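Local structure of 1H-3-hydroxy-4-oxoquinoline 2,4-dioxygenase (Pseudomonas putida, 3IBT) at residues V92-G97 and I117-L122. The protein catalyses the cofactor-independent, ring-cleaving dioxygenation of 3-hydroxy-1H-quinolin-4-one to N-formylanthranilate and carbon monoxide. Residues are numbered along the deposited sequence; the frame is centred on the assembly and turned at random.
Sequences VSTSHG and IIIDWL. Unlike the reference sequence in segment 117-122: Ile118 (reference Val).
The amide N of Ser95 gives an almost straight hydrogen bond (174°) to Ile119 O at 2.8 Å, one rung of a parallel ladder that also includes Ser93 N on Ile117 O, 3.0 Å away. On one face of the sheet the branched side chains of Val92, Ile117 and Ile119, well suited to strands, pack together: Val92 CG1, anti to its backbone N (chi1 156°), meets Ile119 CD1 at 3.6 Å, while its CG2 lies alongside Ile117 CB. On the other face Ser93 OG touches Ile118 CG2 and is hydrogen-bonded to Asn101 ND2 of helix 97-107, a place a small hydroxyl side chain suits. Beyond the strands, Ser95 O sits over one face of the Trp121 indole, nearest CD1, and His96 ND1 lies at the indole edge, 4.1 Å from NE1. An alanine at Trp121 would probably leave Ser95 O and the His96 ring without this flat neighbour and open a gap beside Trp99, its edge-to-face partner. A water donates to Asp120 O, accepts from Leu122 N and reaches Ser95 OG only weakly. Asp120 is held by Ser213 and Gln214 and makes a weak hydrogen bond to His244, the probable catalytic base. Ser95, at the tight turn between strand 89-94 and helix 97-107, occupies the nucleophile-elbow position of the alpha/beta-hydrolase fold.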
ATOM      1  N   VAL A  92      -2.591   2.489  -7.023  1.00 77.27           N
ATOM      2  CA  VAL A  92      -3.409   2.214  -5.882  1.00 75.98           C
ATOM      3  C   VAL A  92      -2.507   1.495  -4.945  1.00 75.78           C
ATOM      4  O   VAL A  92      -1.944   0.470  -5.291  1.00 75.53           O
ATOM      5  CB  VAL A  92      -4.582   1.284  -6.254  1.00 76.47           C
ATOM      6  CG1 VAL A  92      -5.102   0.502  -5.045  1.00 75.28           C
ATOM      7  CG2 VAL A  92      -5.718   2.053  -6.955  1.00 76.58           C
ATOM      8  N   SER A  93      -2.358   2.027  -3.744  1.00 76.32           N
ATOM      9  CA  SER A  93      -1.415   1.435  -2.793  1.00 77.18           C
ATOM     10  C   SER A  93      -2.061   1.004  -1.491  1.00 77.39           C
ATOM     11  O   SER A  93      -3.133   1.488  -1.102  1.00 77.84           O
ATOM     12  CB  SER A  93      -0.215   2.372  -2.530  1.00 77.17           C
ATOM     13  OG  SER A  93      -0.629   3.630  -2.016  1.00 78.12           O
ATOM     14  N   THR A  94      -1.406   0.064  -0.830  1.00 77.47           N
ATOM     15  CA  THR A  94      -1.889  -0.479   0.423  1.00 77.43           C
ATOM     16  C   THR A  94      -1.047  -0.039   1.612  1.00 77.20           C
ATOM     17  O   THR A  94       0.200  -0.000   1.541  1.00 76.69           O
ATOM     18  CB  THR A  94      -1.904  -2.000   0.338  1.00 77.52           C
ATOM     19  OG1 THR A  94      -3.229  -2.405  -0.004  1.00 78.75           O
ATOM     20  CG2 THR A  94      -1.461  -2.696   1.693  1.00 79.40           C
ATOM     21  N   SER A  95      -1.730   0.315   2.704  1.00 76.53           N
ATOM     22  CA  SER A  95      -1.043   0.436   3.973  1.00 76.18           C
ATOM     23  C   SER A  95       0.182   1.366   3.838  1.00 75.07           C
ATOM     24  O   SER A  95       0.028   2.510   3.415  1.00 74.66           O
ATOM     25  CB  SER A  95      -0.634  -0.966   4.448  1.00 76.15           C
ATOM     26  OG  SER A  95      -0.096  -0.901   5.754  1.00 79.43           O
ATOM     27  N   HIS A  96       1.380   0.884   4.174  1.00 73.75           N
ATOM     28  CA  HIS A  96       2.556   1.760   4.178  1.00 73.10           C
ATOM     29  C   HIS A  96       3.219   1.866   2.811  1.00 72.33           C
ATOM     30  O   HIS A  96       4.187   2.627   2.632  1.00 71.95           O
ATOM     31  CB  HIS A  96       3.489   1.469   5.349  1.00 72.49           C
ATOM     32  CG  HIS A  96       2.763   1.455   6.648  1.00 73.77           C
ATOM     33  ND1 HIS A  96       2.302   2.612   7.254  1.00 76.33           N
ATOM     34  CD2 HIS A  96       2.325   0.430   7.419  1.00 74.87           C
ATOM     35  CE1 HIS A  96       1.657   2.303   8.368  1.00 74.64           C
ATOM     36  NE2 HIS A  96       1.659   0.988   8.498  1.00 75.26           N
ATOM     37  N   GLY A  97       2.650   1.137   1.845  1.00 71.78           N
ATOM     38  CA  GLY A  97       2.946   1.350   0.429  1.00 70.71           C
ATOM     39  C   GLY A  97       2.553   2.767   0.024  1.00 70.72           C
ATOM     40  O   GLY A  97       3.101   3.322  -0.911  1.00 70.87           O
ATOM     41  N   ILE A 117      -4.917   6.503  -5.233  1.00 68.06           N
ATOM     42  CA  ILE A 117      -5.738   5.864  -4.219  1.00 66.33           C
ATOM     43  C   ILE A 117      -4.844   5.183  -3.259  1.00 66.05           C
ATOM     44  O   ILE A 117      -3.832   4.612  -3.608  1.00 66.01           O
ATOM     45  CB  ILE A 117      -6.620   4.783  -4.816  1.00 66.59           C
ATOM     46  CG1 ILE A 117      -7.600   5.404  -5.815  1.00 65.05           C
ATOM     47  CG2 ILE A 117      -7.305   3.951  -3.695  1.00 65.93           C
ATOM     48  CD1 ILE A 117      -8.524   4.489  -6.390  1.00 62.70           C
ATOM     49  N   ILE A 118      -5.261   5.221  -2.028  1.00 66.21           N
ATOM     50  CA  ILE A 118      -4.563   4.573  -0.942  1.00 66.46           C
ATOM     51  C   ILE A 118      -5.575   3.744  -0.172  1.00 66.15           C
ATOM     52  O   ILE A 118      -6.751   4.090  -0.118  1.00 66.70           O
ATOM     53  CB  ILE A 118      -3.947   5.616  -0.040  1.00 66.84           C
ATOM     54  CG1 ILE A 118      -4.970   6.739   0.219  1.00 67.05           C
ATOM     55  CG2 ILE A 118      -2.688   6.183  -0.687  1.00 65.71           C
ATOM     56  CD1 ILE A 118      -4.395   7.904   0.909  1.00 70.21           C
ATOM     57  N   ILE A 119      -5.131   2.645   0.401  1.00 65.68           N
ATOM     58  CA  ILE A 119      -6.043   1.722   1.029  1.00 66.26           C
ATOM     59  C   ILE A 119      -5.533   1.420   2.435  1.00 67.38           C
ATOM     60  O   ILE A 119      -4.408   0.965   2.611  1.00 68.42           O
ATOM     61  CB  ILE A 119      -6.175   0.429   0.215  1.00 66.26           C
ATOM     62  CG1 ILE A 119      -6.718   0.750  -1.174  1.00 66.67           C
ATOM     63  CG2 ILE A 119      -7.062  -0.563   0.918  1.00 65.15           C
ATOM     64  CD1 ILE A 119      -6.860  -0.428  -2.066  1.00 66.27           C
ATOM     65  N   ASP A 120      -6.344   1.692   3.443  1.00 67.70           N
ATOM     66  CA  ASP A 120      -6.030   1.239   4.770  1.00 68.54           C
ATOM     67  C   ASP A 120      -4.663   1.655   5.244  1.00 68.76           C
ATOM     68  O   ASP A 120      -3.890   0.836   5.747  1.00 69.60           O
ATOM     69  CB  ASP A 120      -6.233  -0.263   4.951  1.00 67.93           C
ATOM     70  CG  ASP A 120      -7.041  -0.550   6.217  1.00 70.75           C
ATOM     71  OD1 ASP A 120      -8.207  -0.973   6.072  1.00 70.66           O
ATOM     72  OD2 ASP A 120      -6.557  -0.269   7.361  1.00 71.22           O
ATOM     73  N   TRP A 121      -4.407   2.951   5.079  1.00 68.83           N
ATOM     74  CA  TRP A 121      -3.256   3.667   5.588  1.00 67.87           C
ATOM     75  C   TRP A 121      -3.699   4.384   6.856  1.00 68.97           C
ATOM     76  O   TRP A 121      -4.652   5.194   6.811  1.00 68.75           O
ATOM     77  CB  TRP A 121      -2.977   4.758   4.598  1.00 66.91           C
ATOM     78  CG  TRP A 121      -1.633   5.322   4.671  1.00 66.73           C
ATOM     79  CD1 TRP A 121      -0.566   4.813   5.323  1.00 64.33           C
ATOM     80  CD2 TRP A 121      -1.181   6.486   3.998  1.00 65.12           C
ATOM     81  NE1 TRP A 121       0.512   5.596   5.119  1.00 64.86           N
ATOM     82  CE2 TRP A 121       0.173   6.625   4.289  1.00 64.36           C
ATOM     83  CE3 TRP A 121      -1.804   7.434   3.172  1.00 68.56           C
ATOM     84  CZ2 TRP A 121       0.952   7.674   3.784  1.00 66.18           C
ATOM     85  CZ3 TRP A 121      -1.029   8.484   2.647  1.00 67.40           C
ATOM     86  CH2 TRP A 121       0.341   8.585   2.957  1.00 65.89           C
ATOM     87  N   LEU A 122      -3.005   4.112   7.968  1.00 69.19           N
ATOM     88  CA  LEU A 122      -3.359   4.672   9.264  1.00 69.72           C
ATOM     89  C   LEU A 122      -3.010   6.155   9.319  1.00 70.41           C
ATOM     90  O   LEU A 122      -1.840   6.548   9.437  1.00 69.86           O
ATOM     91  CB  LEU A 122      -2.675   3.873  10.377  1.00 70.12           C
ATOM     92  CG  LEU A 122      -2.849   4.289  11.836  1.00 69.25           C
ATOM     93  CD1 LEU A 122      -4.255   4.027  12.381  1.00 69.58           C
ATOM     94  CD2 LEU A 122      -1.797   3.575  12.659  1.00 69.08           C
TER
HETATM   95  O   HOH W   1      -1.822   1.428   7.439  1.00 70.22           O